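PDB 3S52: putative fumarylacetoacetate hydrolase family protein from Yersinia pestis, which is of uncharacterised function but belongs to the fumarylacetoacetate hydrolase family, with a fold richer in strand than in helix. Local coordinates for residues R165-I168 and T169-P173. Sequence-based numbering, arbitrary orientation.
Sequences RDMI and TPIIP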
ATOM      1  N   ARG A 165     -11.382  10.909  21.094  1.00 17.39           N
ATOM      2  CA  ARG A 165     -12.715  11.508  21.037  1.00 15.26           C
ATOM      3  C   ARG A 165     -12.764  12.607  19.979  1.00 22.20           C
ATOM      4  O   ARG A 165     -13.846  13.007  19.533  1.00 17.98           O
ATOM      5  CB  ARG A 165     -13.160  12.058  22.396  1.00 17.15           C
ATOM      6  CG  ARG A 165     -12.444  13.334  22.833  1.00 18.55           C
ATOM      7  CD  ARG A 165     -13.079  13.940  24.096  1.00 23.60           C
ATOM      8  NE  ARG A 165     -13.029  13.012  25.223  1.00 28.40           N
ATOM      9  CZ  ARG A 165     -11.970  12.836  26.010  1.00 26.04           C
ATOM     10  NH1 ARG A 165     -10.852  13.523  25.805  1.00 22.93           N
ATOM     11  NH2 ARG A 165     -12.028  11.966  27.004  1.00 29.99           N
ATOM     12  N   ASP A 166     -11.594  13.089  19.561  1.00 13.99           N
ATOM     13  CA  ASP A 166     -11.549  14.188  18.608  1.00 11.85           C
ATOM     14  C   ASP A 166     -11.507  13.703  17.155  1.00 18.24           C
ATOM     15  O   ASP A 166     -11.490  14.507  16.232  1.00 21.47           O
ATOM     16  CB  ASP A 166     -10.382  15.136  18.925  1.00 18.42           C
ATOM     17  CG  ASP A 166     -10.601  15.913  20.229  1.00 27.49           C
ATOM     18  OD1 ASP A 166     -11.773  16.157  20.589  1.00 32.58           O
ATOM     19  OD2 ASP A 166      -9.616  16.275  20.901  1.00 37.16           O
HETATM   20  N   MSE A 167     -11.509  12.390  16.949  1.00 12.27           N
HETATM   21  CA  MSE A 167     -11.571  11.860  15.582  1.00 21.65           C
HETATM   22  C   MSE A 167     -12.768  12.437  14.840  1.00 20.75           C
HETATM   23  O   MSE A 167     -13.869  12.490  15.388  1.00 16.36           O
HETATM   24  CB  MSE A 167     -11.657  10.326  15.574  1.00 15.42           C
HETATM   25  CG  MSE A 167     -10.334   9.671  15.917  1.00 22.09           C
HETATM   26 SE   MSE A 167     -10.392   7.720  15.972  0.75 24.37          SE
HETATM   27  CE  MSE A 167      -8.649   7.424  16.710  1.00 29.08           C
ATOM     28  N   ILE A 168     -12.545  12.867  13.601  1.00 11.68           N
ATOM     29  CA  ILE A 168     -13.619  13.360  12.742  1.00 11.18           C
ATOM     30  C   ILE A 168     -14.486  12.197  12.275  1.00 11.72           C
ATOM     31  O   ILE A 168     -15.701  12.261  12.354  1.00 15.69           O
ATOM     32  CB  ILE A 168     -13.066  14.150  11.528  1.00 22.49           C
ATOM     33  CG1 ILE A 168     -12.494  15.503  11.986  1.00 18.36           C
ATOM     34  CG2 ILE A 168     -14.149  14.338  10.472  1.00 22.37           C
ATOM     35  CD1 ILE A 168     -11.679  16.223  10.909  1.00 19.21           C
ATOM     36  N   THR A 169     -13.858  11.126  11.804  1.00  7.10           N
ATOM     37  CA  THR A 169     -14.594   9.898  11.533  1.00 11.38           C
ATOM     38  C   THR A 169     -14.199   8.876  12.601  1.00 13.57           C
ATOM     39  O   THR A 169     -13.041   8.484  12.672  1.00 17.48           O
ATOM     40  CB  THR A 169     -14.283   9.338  10.121  1.00 21.46           C
ATOM     41  OG1 THR A 169     -14.409  10.382   9.142  1.00 19.11           O
ATOM     42  CG2 THR A 169     -15.244   8.183   9.764  1.00 21.66           C
ATOM     43  N   PRO A 170     -15.154   8.474  13.461  1.00 14.79           N
ATOM     44  CA  PRO A 170     -14.897   7.552  14.570  1.00 14.10           C
ATOM     45  C   PRO A 170     -14.441   6.187  14.064  1.00 10.04           C
ATOM     46  O   PRO A 170     -14.661   5.870  12.894  1.00 12.38           O
ATOM     47  CB  PRO A 170     -16.267   7.433  15.243  1.00 15.88           C
ATOM     48  CG  PRO A 170     -16.972   8.669  14.857  1.00 14.91           C
ATOM     49  CD  PRO A 170     -16.565   8.886  13.436  1.00 18.72           C
ATOM     50  N   ILE A 171     -13.817   5.402  14.942  1.00  7.84           N
ATOM     51  CA  ILE A 171     -13.190   4.128  14.576  1.00 12.55           C
ATOM     52  C   ILE A 171     -14.068   3.162  13.784  1.00  9.66           C
ATOM     53  O   ILE A 171     -13.673   2.654  12.732  1.00 11.50           O
ATOM     54  CB  ILE A 171     -12.685   3.391  15.839  1.00 14.26           C
ATOM     55  CG1 ILE A 171     -11.519   4.158  16.481  1.00 17.08           C
ATOM     56  CG2 ILE A 171     -12.293   1.965  15.511  1.00 13.51           C
ATOM     57  CD1 ILE A 171     -11.220   3.700  17.900  1.00 18.92           C
ATOM     58  N   ILE A 172     -15.254   2.879  14.303  1.00  8.12           N
ATOM     59  CA  ILE A 172     -16.111   1.882  13.669  1.00  8.68           C
ATOM     60  C   ILE A 172     -16.591   2.252  12.252  1.00 14.89           C
ATOM     61  O   ILE A 172     -16.328   1.519  11.305  1.00 13.44           O
ATOM     62  CB  ILE A 172     -17.265   1.466  14.604  1.00 14.01           C
ATOM     63  CG1 ILE A 172     -16.698   0.560  15.705  1.00 17.24           C
ATOM     64  CG2 ILE A 172     -18.350   0.739  13.838  1.00 10.38           C
ATOM     65  CD1 ILE A 172     -17.427   0.682  17.016  1.00 21.06           C
ATOM     66  N   PRO A 173     -17.277   3.396  12.096  1.00 14.97           N
ATOM     67  CA  PRO A 173     -17.610   3.807  10.726  1.00 13.10           C
ATOM     68  C   PRO A 173     -16.380   3.949   9.819  1.00 11.56           C
ATOM     69  O   PRO A 173     -16.485   3.747   8.605  1.00 11.44           O
ATOM     70  CB  PRO A 173     -18.293   5.173  10.908  1.00 14.24           C
ATOM     71  CG  PRO A 173     -17.993   5.596  12.357  1.00 20.54           C
ATOM     72  CD  PRO A 173     -17.831   4.308  13.118  1.00 16.13           C
TER
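Met-167, present as selenomethionine, and Ile-171 supply the apolar part of this local contact, four residues apart round the turn that leads into a helix. SE of Met-167 lies 3.8 Å from CG1 of Ile-171, and the two side chains run at a slant to each other. Two torsions explain the reach: CG of Met-167 stands anti to its carbonyl carbon (chi1 -74°), and the chain beyond is extended (chi2 178°), which carries the selenium alongside Pro-170 and up to Ile-171. On the way CB of Met-167 passes 3.7 Å from O of Thr-169, a van der Waals contact with the backbone.

At the bend itself the approaches differ. CG2 of Ile-168 is a wide 4.2 Å from OG1 of Thr-169, their side chains standing roughly perpendicular, while the ring of Pro-170 brings CD to 3.6 Å from O of Ile-168.

Polar anchoring comes from outside the turn. The amide of Thr-169 is hydrogen-bonded to OD1 of Asn-28, whose backbone also bonds to that of Ile-168, and the amide of Ile-171 is held by OE1 of Gln-146. Buried Met-167 also touches Tyr-29, Gln-146 and Thr-192. The turn links strand 157-163, through a short 3-10 segment, to helix 171-181, with Pro-170 at the N-cap position; Ile-172 and Pro-173 in the first turn rest on Glu-89 of helix 89-95.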